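Local coordinates for protein UTP--glucose-1-phosphate uridylyltransferase (Acinetobacter baumannii, PDB 6IKX) that catalyses the transfer of a uridylyl group from UTP to alpha-D-glucose 1-phosphate, giving UDP-glucose and diphosphate, at residues Y38-A43 / E49-V54; H111-A116 / F125-P130; A156-E161 / D235-L240. The protein carries 1 engineered substitution. One frame throughout, in Å; residues are numbered along the deposited sequence.

Contact 1 of 3, residues Y38-A43 / E49-V54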
loop_
_atom_site.group_PDB
_atom_site.type_symbol
_atom_site.label_atom_id
_atom_site.label_comp_id
_atom_site.label_asym_id
_atom_site.label_seq_id
_atom_site.Cartn_x
_atom_site.Cartn_y
_atom_site.Cartn_z
ATOM N N TYR A 38 -17.568 8.452 -11.460
ATOM C CA TYR A 38 -18.704 8.713 -12.377
ATOM C C TYR A 38 -19.782 7.647 -12.160
ATOM O O TYR A 38 -20.968 7.955 -12.352
ATOM C CB TYR A 38 -18.225 8.684 -13.820
ATOM C CG TYR A 38 -17.405 9.865 -14.264
ATOM C CD1 TYR A 38 -16.025 9.843 -14.151
ATOM C CD2 TYR A 38 -18.001 10.944 -14.900
ATOM C CE1 TYR A 38 -15.257 10.908 -14.576
ATOM C CE2 TYR A 38 -17.241 12.009 -15.354
ATOM C CZ TYR A 38 -15.866 11.988 -15.189
ATOM O OH TYR A 38 -15.101 13.013 -15.652
ATOM N N VAL A 39 -19.342 6.436 -11.794
ATOM C CA VAL A 39 -20.171 5.213 -11.614
ATOM C C VAL A 39 -20.812 5.307 -10.231
ATOM O O VAL A 39 -22.007 4.918 -10.072
ATOM C CB VAL A 39 -19.319 3.940 -11.766
ATOM C CG1 VAL A 39 -20.145 2.688 -11.625
ATOM C CG2 VAL A 39 -18.600 3.911 -13.096
ATOM N N VAL A 40 -20.057 5.826 -9.261
ATOM C CA VAL A 40 -20.585 5.993 -7.887
ATOM C C VAL A 40 -21.573 7.161 -7.932
ATOM O O VAL A 40 -22.685 6.958 -7.407
ATOM C CB VAL A 40 -19.495 6.144 -6.822
ATOM C CG1 VAL A 40 -20.104 6.630 -5.512
ATOM C CG2 VAL A 40 -18.732 4.826 -6.604
ATOM N N ARG A 41 -21.256 8.252 -8.662
ATOM C CA ARG A 41 -22.190 9.410 -8.791
ATOM C C ARG A 41 -23.512 8.888 -9.400
ATOM O O ARG A 41 -24.575 9.172 -8.833
ATOM C CB ARG A 41 -21.524 10.594 -9.512
ATOM C CG ARG A 41 -22.303 11.909 -9.457
ATOM C CD ARG A 41 -21.792 13.071 -10.311
ATOM N NE ARG A 41 -20.388 13.467 -10.095
ATOM C CZ ARG A 41 -19.420 13.536 -11.041
ATOM N NH1 ARG A 41 -19.657 13.235 -12.305
ATOM N NH2 ARG A 41 -18.198 13.926 -10.727
ATOM N N GLU A 42 -23.457 8.099 -10.476
ATOM C CA GLU A 42 -24.647 7.524 -11.172
ATOM C C GLU A 42 -25.511 6.727 -10.169
ATOM O O GLU A 42 -26.736 6.904 -10.170
ATOM C CB GLU A 42 -24.156 6.708 -12.381
ATOM C CG GLU A 42 -25.210 5.873 -13.124
ATOM C CD GLU A 42 -24.628 4.856 -14.118
ATOM O OE1 GLU A 42 -25.412 4.063 -14.729
ATOM O OE2 GLU A 42 -23.379 4.855 -14.316
ATOM N N ALA A 43 -24.900 5.870 -9.354
ATOM C CA ALA A 43 -25.581 5.010 -8.356
ATOM C C ALA A 43 -26.350 5.864 -7.337
ATOM O O ALA A 43 -27.565 5.612 -7.061
ATOM C CB ALA A 43 -24.559 4.166 -7.646
ATOM N N GLU A 49 -27.522 3.910 -1.559
ATOM C CA GLU A 49 -27.035 4.381 -0.242
ATOM C C GLU A 49 -25.823 3.592 0.236
ATOM O O GLU A 49 -25.092 4.151 1.063
ATOM C CB GLU A 49 -28.167 4.241 0.780
ATOM C CG GLU A 49 -29.210 5.336 0.610
ATOM C CD GLU A 49 -30.370 5.325 1.587
ATOM O OE1 GLU A 49 -30.428 4.414 2.452
ATOM O OE2 GLU A 49 -31.222 6.218 1.455
ATOM N N GLN A 50 -25.705 2.324 -0.168
ATOM C CA GLN A 50 -24.623 1.395 0.224
ATOM C C GLN A 50 -23.918 0.917 -1.052
ATOM O O GLN A 50 -24.565 0.132 -1.852
ATOM C CB GLN A 50 -25.167 0.210 1.019
ATOM C CG GLN A 50 -24.084 -0.549 1.792
ATOM C CD GLN A 50 -24.607 -1.796 2.464
ATOM O OE1 GLN A 50 -25.460 -2.520 1.944
ATOM N NE2 GLN A 50 -24.100 -2.061 3.651
ATOM N N ILE A 51 -22.686 1.428 -1.261
ATOM C CA ILE A 51 -21.766 1.056 -2.374
ATOM C C ILE A 51 -20.969 -0.154 -1.896
ATOM O O ILE A 51 -20.241 -0.039 -0.909
ATOM C CB ILE A 51 -20.896 2.255 -2.793
ATOM C CG1 ILE A 51 -21.754 3.354 -3.432
ATOM C CG2 ILE A 51 -19.770 1.832 -3.738
ATOM C CD1 ILE A 51 -22.550 2.881 -4.631
ATOM N N ILE A 52 -21.179 -1.312 -2.508
ATOM C CA ILE A 52 -20.493 -2.574 -2.106
ATOM C C ILE A 52 -19.422 -2.869 -3.151
ATOM O O ILE A 52 -19.793 -3.402 -4.215
ATOM C CB ILE A 52 -21.498 -3.729 -1.956
ATOM C CG1 ILE A 52 -22.690 -3.301 -1.094
ATOM C CG2 ILE A 52 -20.807 -4.978 -1.403
ATOM C CD1 ILE A 52 -23.798 -4.326 -0.995
ATOM N N LEU A 53 -18.174 -2.464 -2.889
ATOM C CA LEU A 53 -17.014 -2.700 -3.804
ATOM C C LEU A 53 -16.553 -4.162 -3.626
ATOM O O LEU A 53 -16.161 -4.503 -2.505
ATOM C CB LEU A 53 -15.856 -1.758 -3.423
ATOM C CG LEU A 53 -16.120 -0.263 -3.489
ATOM C CD1 LEU A 53 -14.905 0.515 -3.052
ATOM C CD2 LEU A 53 -16.523 0.172 -4.869
ATOM N N VAL A 54 -16.608 -5.011 -4.649
ATOM C CA VAL A 54 -15.968 -6.356 -4.584
ATOM C C VAL A 54 -14.557 -6.161 -5.118
ATOM O O VAL A 54 -14.415 -5.852 -6.327
ATOM C CB VAL A 54 -16.749 -7.424 -5.374
ATOM C CG1 VAL A 54 -16.176 -8.807 -5.170
ATOM C CG2 VAL A 54 -18.201 -7.442 -4.966
#
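Buried, wholly apolar packing of a helix on a strand joins Val40 and Ala43 to Ile51 within the nucleotide-binding half of a GT-A (Rossmann-like) nucleotidyltransferase fold. Helix 35-44 and strand 50-55 follow one another in a beta-alpha-beta crossover: strand 4-8 comes first, the helix lies over the sheet, and strand 50-55 returns parallel to strand 4-8 and pairs with it. Val40 and Ala43 stand nearly one turn apart on the helix, which puts both on the face turned to the sheet, and Ile51 on the strand points toward them; no hydrogen bond crosses the gap. The backbones come nearest at Val40 and Ile51, whose CA atoms are 7.5 Å apart, a spacing filled by one layer of aliphatic branches. Ile51 sets CG1 and CG2 against Val40 and sends its terminal CD1 to Ala43. With CG1 anti to its own carbonyl carbon (chi1 -67°), that arm leans toward the helix, and CG1 meets Val40 CG1 at 4.2 Å. The shorter branch, CG2, lies alongside the other methyl of the valine, with Ile51 CG2 4.3 Å from Val40 CG2. Val40 also rests on Leu7 of the neighbouring strand 4-8 and on Phe66, so the helix bridges more than one strand. On another side of the helix, Glu42 forms a salt bridge with Arg209, and Val39 touches Leu133. Pro8, which takes part in UTP binding, has its side chain about 9 Å from that of Ile51, which places this packing near the UTP site but not in contact with that residue through Ile51. The far end of the isoleucine makes the tightest approach of the contact: a second bend (chi2 -57°) carries CD1 to Ala43 CB, 3.8 Å away.

Contact 2 of 3, residues H111-A116 / F125-P130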
loop_
_atom_site.group_PDB
_atom_site.type_symbol
_atom_site.label_atom_id
_atom_site.label_comp_id
_atom_site.label_asym_id
_atom_site.label_seq_id
_atom_site.Cartn_x
_atom_site.Cartn_y
_atom_site.Cartn_z
ATOM N N HIS A 111 -19.051 -14.867 -9.808
ATOM C CA HIS A 111 -18.300 -15.188 -8.563
ATOM C C HIS A 111 -18.107 -13.901 -7.743
ATOM O O HIS A 111 -18.305 -13.965 -6.501
ATOM C CB HIS A 111 -16.984 -15.888 -8.895
ATOM C CG HIS A 111 -16.134 -16.115 -7.690
ATOM N ND1 HIS A 111 -15.019 -15.350 -7.427
ATOM C CD2 HIS A 111 -16.234 -17.013 -6.683
ATOM C CE1 HIS A 111 -14.465 -15.789 -6.313
ATOM N NE2 HIS A 111 -15.203 -16.790 -5.823
ATOM N N ALA A 112 -17.833 -12.780 -8.427
ATOM C CA ALA A 112 -17.712 -11.440 -7.820
ATOM C C ALA A 112 -19.024 -11.072 -7.101
ATOM O O ALA A 112 -18.996 -10.738 -5.888
ATOM C CB ALA A 112 -17.369 -10.454 -8.894
ATOM N N VAL A 113 -20.146 -11.147 -7.804
ATOM C CA VAL A 113 -21.477 -10.841 -7.218
ATOM C C VAL A 113 -21.721 -11.785 -6.031
ATOM O O VAL A 113 -22.140 -11.290 -4.975
ATOM C CB VAL A 113 -22.589 -10.915 -8.278
ATOM C CG1 VAL A 113 -23.969 -10.810 -7.660
ATOM C CG2 VAL A 113 -22.403 -9.835 -9.330
ATOM N N LEU A 114 -21.406 -13.075 -6.149
ATOM C CA LEU A 114 -21.580 -14.050 -5.032
ATOM C C LEU A 114 -20.766 -13.640 -3.791
ATOM O O LEU A 114 -21.254 -13.897 -2.656
ATOM C CB LEU A 114 -21.136 -15.423 -5.535
ATOM C CG LEU A 114 -21.882 -16.625 -4.987
ATOM C CD1 LEU A 114 -20.955 -17.826 -4.947
ATOM C CD2 LEU A 114 -22.507 -16.369 -3.624
ATOM N N CYS A 115 -19.565 -13.058 -3.976
ATOM C CA CYS A 115 -18.666 -12.569 -2.888
ATOM C C CYS A 115 -19.383 -11.530 -2.017
ATOM O O CYS A 115 -19.138 -11.499 -0.836
ATOM C CB CYS A 115 -17.382 -11.950 -3.429
ATOM S SG CYS A 115 -16.250 -13.134 -4.209
ATOM N N ALA A 116 -20.322 -10.782 -2.566
ATOM C CA ALA A 116 -21.114 -9.792 -1.810
ATOM C C ALA A 116 -22.365 -10.405 -1.164
ATOM O O ALA A 116 -23.249 -9.638 -0.804
ATOM C CB ALA A 116 -21.506 -8.665 -2.735
ATOM N N PHE A 125 -31.014 -5.719 -5.296
ATOM C CA PHE A 125 -29.773 -4.899 -5.389
ATOM C C PHE A 125 -29.374 -4.625 -6.829
ATOM O O PHE A 125 -29.812 -5.306 -7.740
ATOM C CB PHE A 125 -28.636 -5.555 -4.626
ATOM C CG PHE A 125 -28.225 -6.890 -5.175
ATOM C CD1 PHE A 125 -28.980 -8.020 -4.934
ATOM C CD2 PHE A 125 -27.093 -7.006 -5.948
ATOM C CE1 PHE A 125 -28.589 -9.253 -5.440
ATOM C CE2 PHE A 125 -26.693 -8.240 -6.440
ATOM C CZ PHE A 125 -27.442 -9.364 -6.193
ATOM N N ALA A 126 -28.604 -3.575 -7.031
ATOM C CA ALA A 126 -28.132 -3.231 -8.382
ATOM C C ALA A 126 -26.692 -3.764 -8.541
ATOM O O ALA A 126 -26.040 -3.992 -7.521
ATOM C CB ALA A 126 -28.296 -1.745 -8.590
ATOM N N VAL A 127 -26.250 -4.021 -9.777
ATOM C CA VAL A 127 -24.828 -4.310 -10.135
ATOM C C VAL A 127 -24.404 -3.259 -11.154
ATOM O O VAL A 127 -25.167 -3.028 -12.107
ATOM C CB VAL A 127 -24.640 -5.728 -10.696
ATOM C CG1 VAL A 127 -23.212 -5.958 -11.157
ATOM C CG2 VAL A 127 -25.085 -6.809 -9.709
ATOM N N LEU A 128 -23.328 -2.539 -10.861
ATOM C CA LEU A 128 -22.715 -1.531 -11.778
ATOM C C LEU A 128 -21.354 -2.109 -12.164
ATOM O O LEU A 128 -20.537 -2.303 -11.235
ATOM C CB LEU A 128 -22.487 -0.156 -11.118
ATOM C CG LEU A 128 -23.664 0.672 -10.572
ATOM C CD1 LEU A 128 -24.017 1.837 -11.504
ATOM C CD2 LEU A 128 -24.885 -0.162 -10.236
ATOM N N LEU A 129 -21.148 -2.442 -13.430
ATOM C CA LEU A 129 -19.784 -2.726 -13.956
ATOM C C LEU A 129 -19.132 -1.367 -14.218
ATOM O O LEU A 129 -19.544 -0.613 -15.085
ATOM C CB LEU A 129 -19.845 -3.570 -15.229
ATOM C CG LEU A 129 -20.441 -4.976 -15.123
ATOM C CD1 LEU A 129 -19.758 -5.904 -16.112
ATOM C CD2 LEU A 129 -20.339 -5.572 -13.734
ATOM N N PRO A 130 -18.079 -1.029 -13.461
ATOM C CA PRO A 130 -17.479 0.307 -13.503
ATOM C C PRO A 130 -16.522 0.627 -14.668
ATOM O O PRO A 130 -16.149 1.746 -14.811
ATOM C CB PRO A 130 -16.676 0.297 -12.206
ATOM C CG PRO A 130 -16.178 -1.141 -12.156
ATOM C CD PRO A 130 -17.389 -1.955 -12.557
#
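The ring of Phe125 takes Val113 at its edge, near the ring plane: Val113 CG1 lies 3.9 Å from CE2 of Phe125 and 4.0 Å from CZ, at the outer end of the ring. On the helix itself, the His111 imidazole has Cys115 SG over one face, 3.8 Å above its plane and shifted toward the rim. Val113 uses its two methyls separately. CG1, anti to the backbone N (chi1 171°), serves the aromatic edge, whereas the valine's CG2 meets Val127 CG2 at 4.1 Å. Phe125 and Val127, two residues apart on one side of their strand, also touch each other, with Val127 CG2 3.9 Å from Phe125 CE2. One helix residue thus meets both a ring edge and a valine methyl, and nothing polar crosses the contact. Met217 and Leu220 of helix 216-220 also lie against Val113, and Met217 reaches Phe125 as well. Helix 109-115 covers strand 125-128, which runs between strand 4-8, parallel to it, and antiparallel strand 209-212; Ala112 packs on Pro8, a UTP-binding residue, at the end of strand 4-8.

Contact 3 of 3, residues A156-E161 / D235-L240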
loop_
_atom_site.group_PDB
_atom_site.type_symbol
_atom_site.label_atom_id
_atom_site.label_comp_id
_atom_site.label_asym_id
_atom_site.label_seq_id
_atom_site.Cartn_x
_atom_site.Cartn_y
_atom_site.Cartn_z
ATOM N N ALA A 156 -36.556 -8.864 -12.861
ATOM C CA ALA A 156 -35.126 -8.499 -12.943
ATOM C C ALA A 156 -34.948 -7.650 -14.206
ATOM O O ALA A 156 -35.721 -7.834 -15.151
ATOM C CB ALA A 156 -34.243 -9.713 -12.927
ATOM N N GLN A 157 -34.033 -6.693 -14.148
ATOM C CA GLN A 157 -33.738 -5.747 -15.245
ATOM C C GLN A 157 -32.289 -5.973 -15.688
ATOM O O GLN A 157 -31.380 -6.103 -14.814
ATOM C CB GLN A 157 -34.018 -4.311 -14.785
ATOM C CG GLN A 157 -35.440 -4.088 -14.255
ATOM C CD GLN A 157 -36.526 -4.184 -15.312
ATOM O OE1 GLN A 157 -36.472 -3.532 -16.370
ATOM N NE2 GLN A 157 -37.527 -5.022 -15.041
ATOM N N ILE A 158 -32.109 -6.089 -16.998
ATOM C CA ILE A 158 -30.792 -6.080 -17.694
ATOM C C ILE A 158 -30.774 -4.849 -18.606
ATOM O O ILE A 158 -31.594 -4.757 -19.545
ATOM C CB ILE A 158 -30.546 -7.396 -18.445
ATOM C CG1 ILE A 158 -30.146 -8.539 -17.513
ATOM C CG2 ILE A 158 -29.498 -7.218 -19.514
ATOM C CD1 ILE A 158 -31.228 -9.048 -16.611
ATOM N N MET A 159 -29.906 -3.887 -18.316
ATOM C CA MET A 159 -29.794 -2.686 -19.183
ATOM C C MET A 159 -29.154 -3.115 -20.516
ATOM O O MET A 159 -28.191 -3.914 -20.485
ATOM C CB MET A 159 -28.997 -1.568 -18.500
ATOM C CG MET A 159 -28.995 -0.260 -19.301
ATOM S SD MET A 159 -28.187 1.147 -18.515
ATOM C CE MET A 159 -29.049 1.191 -16.946
ATOM N N VAL A 160 -29.722 -2.646 -21.633
ATOM C CA VAL A 160 -29.261 -2.929 -23.026
ATOM C C VAL A 160 -29.264 -1.630 -23.834
ATOM O O VAL A 160 -29.931 -0.658 -23.431
ATOM C CB VAL A 160 -30.125 -3.992 -23.730
ATOM C CG1 VAL A 160 -30.101 -5.316 -22.989
ATOM C CG2 VAL A 160 -31.566 -3.544 -23.951
ATOM N N GLU A 161 -28.557 -1.618 -24.957
ATOM C CA GLU A 161 -28.510 -0.428 -25.844
ATOM C C GLU A 161 -28.357 -0.885 -27.296
ATOM O O GLU A 161 -27.522 -1.778 -27.552
ATOM C CB GLU A 161 -27.421 0.504 -25.329
ATOM C CG GLU A 161 -26.274 0.714 -26.261
ATOM C CD GLU A 161 -25.258 1.669 -25.686
ATOM O OE1 GLU A 161 -25.487 2.911 -25.724
ATOM O OE2 GLU A 161 -24.268 1.157 -25.159
ATOM N N ASP A 235 -26.060 -17.271 -16.789
ATOM C CA ASP A 235 -26.761 -18.562 -16.590
ATOM C C ASP A 235 -27.273 -18.705 -15.144
ATOM O O ASP A 235 -28.150 -19.572 -14.911
ATOM C CB ASP A 235 -25.960 -19.731 -17.181
ATOM C CG ASP A 235 -24.633 -20.024 -16.529
ATOM O OD1 ASP A 235 -24.576 -19.950 -15.288
ATOM O OD2 ASP A 235 -23.684 -20.350 -17.277
ATOM N N ALA A 236 -26.853 -17.864 -14.208
ATOM C CA ALA A 236 -27.636 -17.653 -12.967
ATOM C C ALA A 236 -28.965 -16.966 -13.336
ATOM O O ALA A 236 -29.996 -17.348 -12.796
ATOM C CB ALA A 236 -26.851 -16.847 -11.972
ATOM N N ILE A 237 -28.933 -16.018 -14.273
ATOM C CA ILE A 237 -30.132 -15.295 -14.766
ATOM C C ILE A 237 -30.978 -16.271 -15.597
ATOM O O ILE A 237 -32.213 -16.369 -15.344
ATOM C CB ILE A 237 -29.685 -14.043 -15.526
ATOM C CG1 ILE A 237 -29.087 -13.027 -14.549
ATOM C CG2 ILE A 237 -30.820 -13.452 -16.348
ATOM C CD1 ILE A 237 -28.288 -11.894 -15.207
ATOM N N ALA A 238 -30.358 -17.044 -16.487
ATOM C CA ALA A 238 -31.057 -18.179 -17.138
ATOM C C ALA A 238 -31.842 -18.964 -16.079
ATOM O O ALA A 238 -33.036 -19.180 -16.333
ATOM C CB ALA A 238 -30.127 -19.083 -17.916
ATOM N N MET A 239 -31.220 -19.364 -14.956
ATOM C CA MET A 239 -31.858 -20.219 -13.908
ATOM C C MET A 239 -33.030 -19.469 -13.247
ATOM O O MET A 239 -34.005 -20.118 -12.820
ATOM C CB MET A 239 -30.870 -20.638 -12.808
ATOM C CG MET A 239 -29.908 -21.756 -13.227
ATOM S SD MET A 239 -28.298 -21.774 -12.346
ATOM C CE MET A 239 -28.809 -22.545 -10.813
ATOM N N LEU A 240 -32.920 -18.152 -13.116
ATOM C CA LEU A 240 -33.958 -17.297 -12.510
ATOM C C LEU A 240 -35.189 -17.293 -13.428
ATOM O O LEU A 240 -36.282 -17.097 -12.933
ATOM C CB LEU A 240 -33.350 -15.908 -12.312
ATOM C CG LEU A 240 -34.251 -14.872 -11.663
ATOM C CD1 LEU A 240 -34.681 -15.277 -10.269
ATOM C CD2 LEU A 240 -33.581 -13.521 -11.644
#
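Ile158 reaches across to Ile237 in the GT-A fold, where helix 233-240 packs on strand 156-162 of the central mixed sheet. The CB of Ile158 points toward the helix but is still 6.0 Å from Ile237 CD1, too far to touch. The next atom, CG1, lies beside the backbone N (chi1 -77°) and comes within 4.5 Å of Ile237 CD1. From there the chain bends (chi2 70°) back along the strand toward the Ala156 end, and the terminal CD1 does most of the touching. That methyl faces both branches of the helix isoleucine: Ile158 CD1 is 4.3 Å from Ile237 CD1 and 4.4 Å from Ile237 CG2. Ile237 in turn holds its longer arm extended, which carries its CD1 toward the strand. These are loose van der Waals distances, and the two segments share no hydrogen bond. Their CA atoms come nearest at Ala156 and Ile237, 8.6 Å apart. The helix leads onward to strand 246-250, which pairs in parallel with strand 156-162 and has Val246 touching both isoleucines; the same layer thus spans two adjacent strands. Leu219 of helix 216-220 packs against Leu240. On the other side of the strand, Gln157 and Met159 touch helix 142-153, so the sheet here is sandwiched between helices. The side chain of Ile158 lies about 4 Å from that of Val206, a residue seen to bind UDP-glucose, which places the packing close to a residue of that site. One turn beyond Ile237, Leu240 completes the contact with a single methyl: its CD2 meets the CB of Ala156 at 4.1 Å.

How the contacts relate
All three contacts lay a helix on the one mixed sheet of the GT-A fold, and they follow in series along the chain, each closing before the next opens. Contacts 1 and 2 are neighbours, their centres 11 Å apart; they touch directly, with Val54 CG1 3.5 Å from Ala112 O and Val39 CG1 3.7 Å from Leu128 CB. Strand 4-8 lies between strands 50-55 and 125-128. Contact 3 lies further across the sheet, its centre 13 Å from that of contact 2 and 20 Å from that of contact 1, beyond strand 209-212. Pro8, which binds UTP, lies near contacts 1 and 2 and Val206, which binds UDP-glucose, near contact 3; one sheet carries both.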